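PDB 1W7C: lysyl oxidase from Pichia pastoris, which oxidises primary amines, including the side-chain amine of peptidyl lysine, to aldehydes by means of copper and a topaquinone cofactor formed from one of its own tyrosines. Local coordinates for the interface of chains A and B. Coordinates in Å, arbitrary orientation; residue numbers count along the deposited sequence, not the author numbering. Chains: chain A/B, Lysyl oxidase.

Contact 1: the interface of chains A and B. Residues chain A 412, 414, 419, 421; chain B 370, 373-374, 728.
In this copper/topaquinone amine oxidase, neighbouring strands 411-415 and 418-422 in the enzyme domain of chain A meet loop residues of chain B, joining A:Arg412 to B:Asp374 and A:Ser419 to B:Tyr728. The guanidinium presents its side to the carboxylate, one nitrogen to each oxygen. A:Arg412 NE gives a nearly straight hydrogen bond (175° at H) and salt bridge to B:Asp374 OD1, 2.8 Å away, while A:Arg412 NH2 reaches B:Asp374 OD2 at 3.0 Å, bent and tilted from the guanidinium plane. Both oxygens are met on their syn sides, yet the two flat groups are turned 48° against each other. A bend at chi3 of the arginine (-42°) swings its head round to face B:Asp374. Behind it, A:Arg412 NH1 bonds in plane to A:Thr414 OG1 at 2.9 Å, and on chain B the backbone N of B:Val370 bonds to OD2 from the anti side, so second-shell groups fix both partners of the pair. A:Thr414 OG1 also bonds to A:Ser419 OG, which meets the phenol oxygen B:Tyr728 OH at 2.7 Å. A water joins that OH to A:Thr414 OG1, closing a ring of hydroxyls and water beside the ion pair. The delta-methyl of A:Ile421, CD1, packs 3.7 Å from B:Tyr373 CB; its still closer approach to B:Val370 is doubtful. B:Val370 CG2 sits over the rim of one face of the B:Tyr728 ring, bracing the phenol from its own chain.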
loop_
_atom_site.group_PDB
_atom_site.type_symbol
_atom_site.label_atom_id
_atom_site.label_comp_id
_atom_site.label_asym_id
_atom_site.label_seq_id
_atom_site.Cartn_x
_atom_site.Cartn_y
_atom_site.Cartn_z
ATOM N N ARG A 412 14.080 12.947 -2.840
ATOM C CA ARG A 412 14.437 14.297 -3.225
ATOM C C ARG A 412 14.863 15.096 -2.013
ATOM O O ARG A 412 14.521 14.739 -0.878
ATOM C CB ARG A 412 13.220 15.029 -3.849
ATOM C CG ARG A 412 12.219 15.497 -2.772
ATOM C CD ARG A 412 10.953 16.176 -3.290
ATOM N NE ARG A 412 11.198 17.123 -4.383
ATOM C CZ ARG A 412 11.813 18.285 -4.259
ATOM N NH1 ARG A 412 12.263 18.664 -3.078
ATOM N NH2 ARG A 412 12.008 19.043 -5.345
ATOM N N THR A 414 15.222 19.667 -1.402
ATOM C CA THR A 414 15.494 21.057 -1.762
ATOM C C THR A 414 16.071 21.750 -0.542
ATOM O O THR A 414 15.471 21.769 0.513
ATOM C CB THR A 414 14.211 21.761 -2.222
ATOM O OG1 THR A 414 13.750 21.148 -3.434
ATOM C CG2 THR A 414 14.428 23.227 -2.513
ATOM N N SER A 419 18.226 21.710 -5.734
ATOM C CA SER A 419 17.245 20.649 -5.631
ATOM C C SER A 419 17.816 19.407 -6.253
ATOM O O SER A 419 18.359 19.467 -7.357
ATOM C CB SER A 419 15.946 21.017 -6.346
ATOM O OG SER A 419 15.241 22.015 -5.658
ATOM N N ILE A 421 16.753 15.467 -7.124
ATOM C CA ILE A 421 15.635 14.528 -7.240
ATOM C C ILE A 421 16.094 13.292 -8.019
ATOM O O ILE A 421 16.718 13.435 -9.064
ATOM C CB ILE A 421 14.383 15.173 -7.983
ATOM C CG1 ILE A 421 14.054 16.573 -7.462
ATOM C CG2 ILE A 421 13.178 14.238 -7.892
ATOM C CD1 ILE A 421 13.167 17.314 -8.337
ATOM N N VAL B 370 9.546 20.539 -9.246
ATOM C CA VAL B 370 10.538 20.383 -10.334
ATOM C C VAL B 370 9.883 19.620 -11.466
ATOM O O VAL B 370 9.603 18.428 -11.332
ATOM C CB VAL B 370 11.770 19.645 -9.849
ATOM C CG1 VAL B 370 12.746 19.470 -10.988
ATOM C CG2 VAL B 370 12.407 20.401 -8.618
ATOM N N TYR B 373 10.325 15.593 -12.886
ATOM C CA TYR B 373 10.859 14.756 -11.832
ATOM C C TYR B 373 9.883 14.623 -10.669
ATOM O O TYR B 373 9.545 13.532 -10.229
ATOM C CB TYR B 373 12.195 15.317 -11.351
ATOM C CG TYR B 373 13.302 15.109 -12.366
ATOM C CD1 TYR B 373 13.486 15.987 -13.418
ATOM C CD2 TYR B 373 14.121 13.982 -12.301
ATOM C CE1 TYR B 373 14.467 15.758 -14.359
ATOM C CE2 TYR B 373 15.127 13.755 -13.243
ATOM C CZ TYR B 373 15.278 14.649 -14.273
ATOM O OH TYR B 373 16.263 14.519 -15.220
ATOM N N ASP B 374 9.425 15.754 -10.158
ATOM C CA ASP B 374 8.452 15.734 -9.082
ATOM C C ASP B 374 7.067 15.282 -9.554
ATOM O O ASP B 374 6.323 14.693 -8.761
ATOM C CB ASP B 374 8.328 17.085 -8.383
ATOM C CG ASP B 374 9.463 17.387 -7.434
ATOM O OD1 ASP B 374 10.146 16.466 -6.925
ATOM O OD2 ASP B 374 9.718 18.587 -7.159
ATOM N N TYR B 728 10.806 26.681 -13.509
ATOM C CA TYR B 728 11.268 26.402 -12.146
ATOM C C TYR B 728 12.368 27.352 -11.737
ATOM O O TYR B 728 13.481 27.344 -12.306
ATOM C CB TYR B 728 11.747 24.967 -12.018
ATOM C CG TYR B 728 12.223 24.621 -10.631
ATOM C CD1 TYR B 728 11.325 24.303 -9.624
ATOM C CD2 TYR B 728 13.577 24.613 -10.318
ATOM C CE1 TYR B 728 11.739 23.985 -8.342
ATOM C CE2 TYR B 728 14.007 24.279 -9.030
ATOM C CZ TYR B 728 13.075 23.973 -8.050
ATOM O OH TYR B 728 13.468 23.644 -6.777
HETATM O O HOH W 1 11.686 22.282 -5.296
#

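Contact 2: the interface of chains A and B. Residues chain A 688-690, 709; chain B 268, 270.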
loop_
_atom_site.group_PDB
_atom_site.type_symbol
_atom_site.label_atom_id
_atom_site.label_comp_id
_atom_site.label_asym_id
_atom_site.label_seq_id
_atom_site.Cartn_x
_atom_site.Cartn_y
_atom_site.Cartn_z
ATOM N N ASP A 688 24.045 6.002 -7.173
ATOM C CA ASP A 688 24.795 5.874 -8.406
ATOM C C ASP A 688 23.978 5.881 -9.715
ATOM O O ASP A 688 24.535 5.919 -10.821
ATOM C CB ASP A 688 25.679 4.618 -8.349
ATOM C CG ASP A 688 24.901 3.352 -8.200
ATOM O OD1 ASP A 688 23.978 3.336 -7.374
ATOM O OD2 ASP A 688 25.166 2.334 -8.860
ATOM N N THR A 689 22.649 5.889 -9.621
ATOM C CA THR A 689 21.865 5.954 -10.838
ATOM C C THR A 689 22.102 7.263 -11.585
ATOM O O THR A 689 22.349 8.312 -10.981
ATOM C CB THR A 689 20.352 5.734 -10.588
ATOM O OG1 THR A 689 19.690 5.657 -11.850
ATOM C CG2 THR A 689 19.667 6.858 -9.819
ATOM N N THR A 690 22.013 7.230 -12.904
ATOM C CA THR A 690 22.010 8.442 -13.684
ATOM C C THR A 690 20.615 9.055 -13.788
ATOM O O THR A 690 20.504 10.168 -14.312
ATOM C CB THR A 690 22.487 8.193 -15.084
ATOM O OG1 THR A 690 21.562 7.326 -15.753
ATOM C CG2 THR A 690 23.884 7.531 -15.147
ATOM N N TYR A 709 23.027 14.271 -15.923
ATOM C CA TYR A 709 23.820 13.025 -15.870
ATOM C C TYR A 709 23.699 12.192 -17.148
ATOM O O TYR A 709 23.617 10.958 -17.127
ATOM C CB TYR A 709 23.450 12.223 -14.623
ATOM C CG TYR A 709 23.763 12.958 -13.347
ATOM C CD1 TYR A 709 22.747 13.521 -12.584
ATOM C CD2 TYR A 709 25.072 13.130 -12.922
ATOM C CE1 TYR A 709 23.021 14.184 -11.389
ATOM C CE2 TYR A 709 25.362 13.792 -11.732
ATOM C CZ TYR A 709 24.318 14.303 -10.960
ATOM O OH TYR A 709 24.580 14.992 -9.800
ATOM N N ARG B 268 24.524 12.403 -7.445
ATOM C CA ARG B 268 25.427 11.417 -7.986
ATOM C C ARG B 268 26.864 11.918 -7.975
ATOM O O ARG B 268 27.115 13.074 -8.306
ATOM C CB ARG B 268 25.025 11.131 -9.427
ATOM C CG ARG B 268 25.806 10.064 -10.066
ATOM C CD ARG B 268 25.341 9.650 -11.421
ATOM N NE ARG B 268 25.689 8.270 -11.663
ATOM C CZ ARG B 268 26.878 7.825 -12.067
ATOM N NH1 ARG B 268 27.876 8.648 -12.384
ATOM N NH2 ARG B 268 27.044 6.535 -12.144
ATOM N N ASP B 270 29.890 11.829 -10.052
ATOM C CA ASP B 270 30.015 11.466 -11.462
ATOM C C ASP B 270 31.286 10.649 -11.745
ATOM O O ASP B 270 31.525 10.303 -12.882
ATOM C CB ASP B 270 29.852 12.670 -12.412
ATOM C CG ASP B 270 28.776 12.424 -13.506
ATOM O OD1 ASP B 270 28.599 13.314 -14.372
ATOM O OD2 ASP B 270 28.064 11.379 -13.579
HETATM O O HOH W 2 26.875 16.051 -9.594
#
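Loop residues 688-690 and 709 of chain A, which lie on either side of strands 692-697 and 704-707, meet a chain B loop that follows the 3-10 helix 262-264 and carries B:Arg268 and B:Asp270. B:Arg268 runs past A:Tyr709 in the opposite direction, its CB over one face of the ring, 3.8 Å from the centroid and displaced toward the CE2-CZ rim. With CG trans to the backbone N (chi1 -176°) and the chain extended through CG to NE, the guanidinium is carried beyond the ring to the backbone of A:Asp688. There NE and NH2 of B:Arg268 both grip the carbonyl oxygen A:Asp688 O, at 2.8 Å and 2.9 Å respectively. The oxygen lies close to the guanidinium plane, but the two N-H groups approach it differently: NH2 arrives in the carbonyl plane on a lone pair, whereas NE stands 57° above that plane. The aspartate carboxylate is not the acceptor, although its negative charge may add a weak longer-range attraction. On the far side of the guanidinium, B:Arg268 NH1 lies 3.0 Å from OD2 of B:Asp270 in its own chain, but that aspartate is poorly ordered and the salt bridge is less certain. The same caution applies to its carboxylate meeting the edge of the A:Tyr709 ring, nearly perpendicular to it. A water at 2.5 Å from A:Tyr709 OH connects this phenol to the carbonyl oxygen of B:Arg268. Replacing B:Arg268 with a leucine would probably leave A:Asp688 O without its two cross-chain donors. The patch secures a chain B loop, next to the N-glycosylated B:Asn269, against the partner subunit in the dimer.

Contact 1 and contact 2 have centres about 15 Å apart on the same two-fold symmetric interface and share no residues. Their arginines come from different parts of the subunit, a strand in contact 1 and a loop in contact 2. The two patches draw on separate stretches of each chain, and symmetry gives each its twin with the chains exchanged. The centres lie about 43 Å (contact 1) and 44 Å (contact 2) from A:Asp358, the predicted catalytic base, which suggests a role in holding the dimer together rather than direct participation in that subunit's amine oxidation.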